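Local coordinates for protein cellulase CEL9M (PDB 1IA6) that probably hydrolyses internal beta-1,4-glucosidic linkages in cellulose and related beta-D-glucans, as a family 9 endoglucanase, at residues Leu164-Tyr169 / Tyr221-Asp226. Sequence-based numbering, arbitrary orientation.
Sequences LMYLNY and YTATND
Ala-223 presents its methyl group to two neighbouring side chains of helix 152-169, Tyr-166 and Leu-167. The CB of Ala-223 sits almost equally far from two ring atoms of Tyr-166, 3.8 Å from CD2 and 3.8 Å from CE2. It approaches the ring obliquely, nearest the CD2-CE2 bond. Tyr-166 reaches this position because its CG stands anti to the backbone N (chi1 160°), and its hydroxyl continues past the methyl to a weak hydrogen bond with Lys-170 NZ. Leu-167 uses both branches: CD2 lies 4.1 Å from Ala-223 CB and also touches Ala-223 CA, whereas CD1 meets the methyl CG2 of Thr-222 at 4.2 Å. The side chains of Leu-167 and Thr-222 cross at about a right angle. The backbones come nearest at Leu-167 and Ala-223, with CA atoms 6.8 Å apart; the short side chain of Ala-223 is consistent with this approach. The pairing joins the C-terminal ends of two helices in the alpha-helical barrel of the family 9 catalytic module, at the surface and away from the metal and predicted catalytic residues. Helix 174-193 adjoins the same patch, with Leu-181 touching both Tyr-166 and Ala-223, and Tyr-79 of helix 64-80 touches Thr-222. In Thr-222, CG2 is anti to the backbone N and turns to the leucine, while OG1 (chi1 -61°) is hydrogen-bonded to Thr-218 O and Arg-266 NH2. Just beyond Ala-223 the helix ends in an ST turn, in which Asp-226 N donates to Thr-224 OG1 over 3.2 Å, and Asn-225, with positive phi, is the first residue to leave helical geometry.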
loop_
_atom_site.group_PDB
_atom_site.type_symbol
_atom_site.label_atom_id
_atom_site.label_comp_id
_atom_site.label_asym_id
_atom_site.label_seq_id
_atom_site.Cartn_x
_atom_site.Cartn_y
_atom_site.Cartn_z
ATOM N N LEU A 164 1.852 -9.153 10.494
ATOM C CA LEU A 164 3.099 -8.404 10.403
ATOM C C LEU A 164 3.203 -7.437 11.577
ATOM O O LEU A 164 4.296 -7.189 12.085
ATOM C CB LEU A 164 3.181 -7.665 9.065
ATOM C CG LEU A 164 3.711 -8.570 7.949
ATOM C CD1 LEU A 164 3.341 -8.025 6.571
ATOM C CD2 LEU A 164 5.216 -8.699 8.106
ATOM N N MET A 165 2.072 -6.901 12.028
ATOM C CA MET A 165 2.110 -5.991 13.168
ATOM C C MET A 165 2.534 -6.786 14.407
ATOM O O MET A 165 3.310 -6.300 15.231
ATOM C CB MET A 165 0.746 -5.333 13.402
ATOM C CG MET A 165 0.792 -4.226 14.452
ATOM S SD MET A 165 2.009 -2.951 14.022
ATOM C CE MET A 165 1.450 -1.576 15.020
ATOM N N TYR A 166 2.030 -8.011 14.537
ATOM C CA TYR A 166 2.413 -8.849 15.670
ATOM C C TYR A 166 3.933 -9.011 15.644
ATOM O O TYR A 166 4.605 -8.834 16.658
ATOM C CB TYR A 166 1.754 -10.229 15.574
ATOM C CG TYR A 166 2.436 -11.295 16.409
ATOM C CD1 TYR A 166 2.306 -11.314 17.799
ATOM C CD2 TYR A 166 3.245 -12.264 15.809
ATOM C CE1 TYR A 166 2.971 -12.274 18.575
ATOM C CE2 TYR A 166 3.914 -13.229 16.574
ATOM C CZ TYR A 166 3.771 -13.223 17.957
ATOM O OH TYR A 166 4.439 -14.153 18.724
ATOM N N LEU A 167 4.468 -9.330 14.469
ATOM C CA LEU A 167 5.907 -9.528 14.311
ATOM C C LEU A 167 6.718 -8.259 14.558
ATOM O O LEU A 167 7.802 -8.318 15.133
ATOM C CB LEU A 167 6.211 -10.065 12.910
ATOM C CG LEU A 167 5.659 -11.463 12.609
ATOM C CD1 LEU A 167 5.767 -11.763 11.116
ATOM C CD2 LEU A 167 6.419 -12.494 13.434
ATOM N N ASN A 168 6.189 -7.115 14.134
ATOM C CA ASN A 168 6.890 -5.844 14.298
ATOM C C ASN A 168 6.648 -5.133 15.631
ATOM O O ASN A 168 7.402 -4.234 15.994
ATOM C CB ASN A 168 6.504 -4.862 13.175
ATOM C CG ASN A 168 6.966 -5.313 11.800
ATOM O OD1 ASN A 168 8.067 -5.831 11.644
ATOM N ND2 ASN A 168 6.126 -5.091 10.787
ATOM N N TYR A 169 5.615 -5.539 16.362
ATOM C CA TYR A 169 5.263 -4.862 17.612
ATOM C C TYR A 169 5.385 -5.684 18.899
ATOM O O TYR A 169 5.253 -5.136 19.997
ATOM C CB TYR A 169 3.825 -4.346 17.487
ATOM C CG TYR A 169 3.544 -3.031 18.178
ATOM C CD1 TYR A 169 4.193 -1.861 17.784
ATOM C CD2 TYR A 169 2.585 -2.944 19.185
ATOM C CE1 TYR A 169 3.887 -0.635 18.372
ATOM C CE2 TYR A 169 2.272 -1.724 19.779
ATOM C CZ TYR A 169 2.926 -0.576 19.366
ATOM O OH TYR A 169 2.602 0.635 19.935
ATOM N N TYR A 221 2.470 -18.645 9.182
ATOM C CA TYR A 221 3.463 -19.686 9.431
ATOM C C TYR A 221 4.672 -19.065 10.132
ATOM O O TYR A 221 5.165 -19.588 11.126
ATOM C CB TYR A 221 3.934 -20.337 8.129
ATOM C CG TYR A 221 5.095 -21.285 8.351
ATOM C CD1 TYR A 221 4.917 -22.483 9.044
ATOM C CD2 TYR A 221 6.379 -20.961 7.914
ATOM C CE1 TYR A 221 5.997 -23.337 9.299
ATOM C CE2 TYR A 221 7.465 -21.804 8.164
ATOM C CZ TYR A 221 7.266 -22.988 8.855
ATOM O OH TYR A 221 8.335 -23.822 9.100
ATOM N N THR A 222 5.151 -17.946 9.602
ATOM C CA THR A 222 6.302 -17.271 10.188
ATOM C C THR A 222 6.058 -16.911 11.657
ATOM O O THR A 222 6.965 -16.985 12.484
ATOM C CB THR A 222 6.644 -15.985 9.409
ATOM O OG1 THR A 222 6.972 -16.320 8.054
ATOM C CG2 THR A 222 7.827 -15.264 10.050
ATOM N N ALA A 223 4.825 -16.539 11.982
ATOM C CA ALA A 223 4.496 -16.154 13.347
ATOM C C ALA A 223 4.199 -17.311 14.293
ATOM O O ALA A 223 4.447 -17.201 15.491
ATOM C CB ALA A 223 3.309 -15.191 13.339
ATOM N N THR A 224 3.692 -18.421 13.764
ATOM C CA THR A 224 3.315 -19.556 14.610
ATOM C C THR A 224 4.139 -20.837 14.471
ATOM O O THR A 224 4.073 -21.708 15.337
ATOM C CB THR A 224 1.845 -19.941 14.363
ATOM O OG1 THR A 224 1.716 -20.498 13.048
ATOM C CG2 THR A 224 0.945 -18.714 14.466
ATOM N N ASN A 225 4.902 -20.953 13.390
ATOM C CA ASN A 225 5.697 -22.151 13.133
ATOM C C ASN A 225 4.790 -23.366 12.941
ATOM O O ASN A 225 5.224 -24.507 13.098
ATOM C CB ASN A 225 6.683 -22.414 14.278
ATOM C CG ASN A 225 7.802 -21.387 14.330
ATOM O OD1 ASN A 225 8.535 -21.201 13.357
ATOM N ND2 ASN A 225 7.942 -20.718 15.471
ATOM N N ASP A 226 3.530 -23.116 12.600
ATOM C CA ASP A 226 2.560 -24.184 12.368
ATOM C C ASP A 226 2.526 -24.510 10.874
ATOM O O ASP A 226 1.987 -23.743 10.080
ATOM C CB ASP A 226 1.167 -23.744 12.825
ATOM C CG ASP A 226 0.141 -24.855 12.725
ATOM O OD1 ASP A 226 0.346 -25.795 11.929
ATOM O OD2 ASP A 226 -0.882 -24.782 13.437
#